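Arginine kinase (Anthopleura japonica, PDB 4RF9) catalyses the reversible transfer of a phosphoryl group from ATP to L-arginine, yielding N(omega)-phospho-L-arginine and ADP. Local coordinates at residues A[136-141]-A[153-158]. Numbering follows the deposited sequence.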
loop_
_atom_site.group_PDB
_atom_site.type_symbol
_atom_site.label_atom_id
_atom_site.label_comp_id
_atom_site.label_asym_id
_atom_site.label_seq_id
_atom_site.Cartn_x
_atom_site.Cartn_y
_atom_site.Cartn_z
ATOM N N ARG A 136 -22.719 -6.461 10.770
ATOM C CA ARG A 136 -24.075 -6.862 10.401
ATOM C C ARG A 136 -24.480 -8.178 11.067
ATOM O O ARG A 136 -23.630 -9.005 11.398
ATOM C CB ARG A 136 -24.202 -6.987 8.881
ATOM C CG ARG A 136 -24.182 -5.659 8.135
ATOM C CD ARG A 136 -25.385 -4.800 8.491
ATOM N NE ARG A 136 -25.440 -3.593 7.677
ATOM C CZ ARG A 136 -24.886 -2.434 8.019
ATOM N NH1 ARG A 136 -24.238 -2.320 9.169
ATOM N NH2 ARG A 136 -24.984 -1.386 7.212
ATOM N N SER A 137 -25.783 -8.359 11.261
ATOM C CA SER A 137 -26.322 -9.580 11.856
ATOM C C SER A 137 -27.559 -10.059 11.093
ATOM O O SER A 137 -28.419 -9.263 10.728
ATOM C CB SER A 137 -26.656 -9.353 13.334
ATOM O OG SER A 137 -25.490 -9.064 14.085
ATOM N N LEU A 138 -27.636 -11.368 10.863
ATOM C CA LEU A 138 -28.700 -11.971 10.062
ATOM C C LEU A 138 -30.043 -12.065 10.784
ATOM O O LEU A 138 -30.095 -12.295 11.992
ATOM C CB LEU A 138 -28.283 -13.375 9.615
ATOM C CG LEU A 138 -27.729 -13.560 8.202
ATOM C CD1 LEU A 138 -26.695 -12.495 7.866
ATOM C CD2 LEU A 138 -27.134 -14.954 8.061
ATOM N N LYS A 139 -31.128 -11.903 10.028
ATOM C CA LYS A 139 -32.473 -12.087 10.562
ATOM C C LYS A 139 -32.685 -13.533 11.005
ATOM O O LYS A 139 -32.167 -14.461 10.384
ATOM C CB LYS A 139 -33.524 -11.734 9.506
ATOM C CG LYS A 139 -33.620 -10.260 9.149
ATOM C CD LYS A 139 -34.527 -10.070 7.942
ATOM C CE LYS A 139 -34.635 -8.614 7.530
ATOM N NZ LYS A 139 -35.280 -8.488 6.193
ATOM N N GLY A 140 -33.442 -13.716 12.081
ATOM C CA GLY A 140 -33.883 -15.039 12.487
ATOM C C GLY A 140 -33.009 -15.754 13.498
ATOM O O GLY A 140 -33.344 -16.851 13.946
ATOM N N TYR A 141 -31.887 -15.144 13.862
ATOM C CA TYR A 141 -30.988 -15.756 14.833
ATOM C C TYR A 141 -30.728 -14.842 16.022
ATOM O O TYR A 141 -31.079 -13.663 16.007
ATOM C CB TYR A 141 -29.655 -16.127 14.180
ATOM C CG TYR A 141 -29.803 -16.913 12.900
ATOM C CD1 TYR A 141 -29.977 -18.290 12.925
ATOM C CD2 TYR A 141 -29.764 -16.278 11.667
ATOM C CE1 TYR A 141 -30.112 -19.013 11.758
ATOM C CE2 TYR A 141 -29.899 -16.992 10.494
ATOM C CZ TYR A 141 -30.072 -18.358 10.545
ATOM O OH TYR A 141 -30.206 -19.076 9.381
ATOM N N LEU A 153 -23.689 -22.465 12.784
ATOM C CA LEU A 153 -23.362 -23.272 11.613
ATOM C C LEU A 153 -24.246 -22.910 10.425
ATOM O O LEU A 153 -23.766 -22.783 9.299
ATOM C CB LEU A 153 -23.506 -24.763 11.935
ATOM C CG LEU A 153 -22.413 -25.368 12.820
ATOM C CD1 LEU A 153 -22.847 -26.714 13.384
ATOM C CD2 LEU A 153 -21.100 -25.504 12.055
ATOM N N GLU A 154 -25.539 -22.749 10.685
ATOM C CA GLU A 154 -26.493 -22.395 9.641
ATOM C C GLU A 154 -26.186 -21.013 9.067
ATOM O O GLU A 154 -26.341 -20.783 7.868
ATOM C CB GLU A 154 -27.922 -22.443 10.182
ATOM C CG GLU A 154 -28.986 -22.138 9.144
ATOM C CD GLU A 154 -30.391 -22.296 9.688
ATOM O OE1 GLU A 154 -30.762 -23.429 10.057
ATOM O OE2 GLU A 154 -31.122 -21.286 9.748
ATOM N N ILE A 155 -25.745 -20.102 9.928
ATOM C CA ILE A 155 -25.339 -18.769 9.501
ATOM C C ILE A 155 -24.132 -18.836 8.571
ATOM O O ILE A 155 -24.096 -18.168 7.538
ATOM C CB ILE A 155 -25.019 -17.864 10.712
ATOM C CG1 ILE A 155 -26.311 -17.443 11.411
ATOM C CG2 ILE A 155 -24.229 -16.635 10.274
ATOM C CD1 ILE A 155 -26.090 -16.725 12.725
ATOM N N GLU A 156 -23.149 -19.650 8.944
ATOM C CA GLU A 156 -21.970 -19.868 8.114
ATOM C C GLU A 156 -22.376 -20.384 6.740
ATOM O O GLU A 156 -21.945 -19.860 5.716
ATOM C CB GLU A 156 -21.025 -20.871 8.783
ATOM C CG GLU A 156 -19.757 -21.165 7.995
ATOM C CD GLU A 156 -18.975 -22.329 8.575
ATOM O OE1 GLU A 156 -17.782 -22.477 8.239
ATOM O OE2 GLU A 156 -19.559 -23.098 9.365
ATOM N N LYS A 157 -23.225 -21.407 6.737
ATOM C CA LYS A 157 -23.691 -22.046 5.510
ATOM C C LYS A 157 -24.373 -21.073 4.550
ATOM O O LYS A 157 -24.116 -21.095 3.346
ATOM C CB LYS A 157 -24.641 -23.194 5.853
ATOM C CG LYS A 157 -25.262 -23.881 4.651
ATOM C CD LYS A 157 -26.257 -24.941 5.093
ATOM C CE LYS A 157 -26.979 -25.560 3.911
ATOM N NZ LYS A 157 -28.015 -26.530 4.359
ATOM N N LYS A 158 -25.243 -20.221 5.084
ATOM C CA LYS A 158 -25.976 -19.262 4.263
ATOM C C LYS A 158 -25.083 -18.129 3.764
ATOM O O LYS A 158 -25.192 -17.706 2.614
ATOM C CB LYS A 158 -27.174 -18.700 5.034
ATOM C CG LYS A 158 -28.272 -19.722 5.272
ATOM C CD LYS A 158 -29.295 -19.223 6.276
ATOM C CE LYS A 158 -29.977 -17.956 5.791
ATOM N NZ LYS A 158 -31.077 -17.544 6.708
HETATM O O HOH W 1 -30.896 -14.452 7.563
#
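The Tyr141 ring lies with one face on Ile155, while Glu154 and Lys158 meet its hydroxyl at the edge. The motif on the loop side is a type II beta turn, Leu138 to Tyr141, that follows strand 127-136 of the antiparallel sheet in the phosphagen kinase catalytic domain; the other side is helix 149-163, to which this loop leads. A CH-pi contact defines the face: Ile155 CG1 sits 3.6 Å from the centroid of the Tyr141 ring and 11° off its normal, so it stands almost over the centre. Ile155 CD1 reaches the CG end of the same face. At the edge, the Glu154 carboxylate carbon lies in the ring plane, but the carboxylate itself is turned 74° against it.

Two hydrogen bonds are modelled at the phenol oxygen, the shorter one doubtful in length. Tyr141 OH donates to Glu154 OE2 at 2.4 Å, a very short separation at 2.35 Å resolution. It also accepts from Lys158 NZ at 3.2 Å, so the phenol oxygen links ammonium to carboxylate, and the nearby positive charge may partly offset the negative one. Glu154, with CG anti to its backbone N (chi1 -178°), crosses Tyr141 at about a right angle, whereas Lys158 bends at chi3 and comes from the direction opposite to the Tyr141 side chain.

Away from this polar edge, Leu138 CD2 packs on Ile155 CG2 at 4.0 Å, and Leu264 of helix 246-264 touches both Leu138 and Lys158. His151 adds an edge-to-face ring contact to Tyr141. One water ties the turn to the helix, donating to Lys139 O at 3.1 Å and accepting from Lys158 NZ at 3.2 Å.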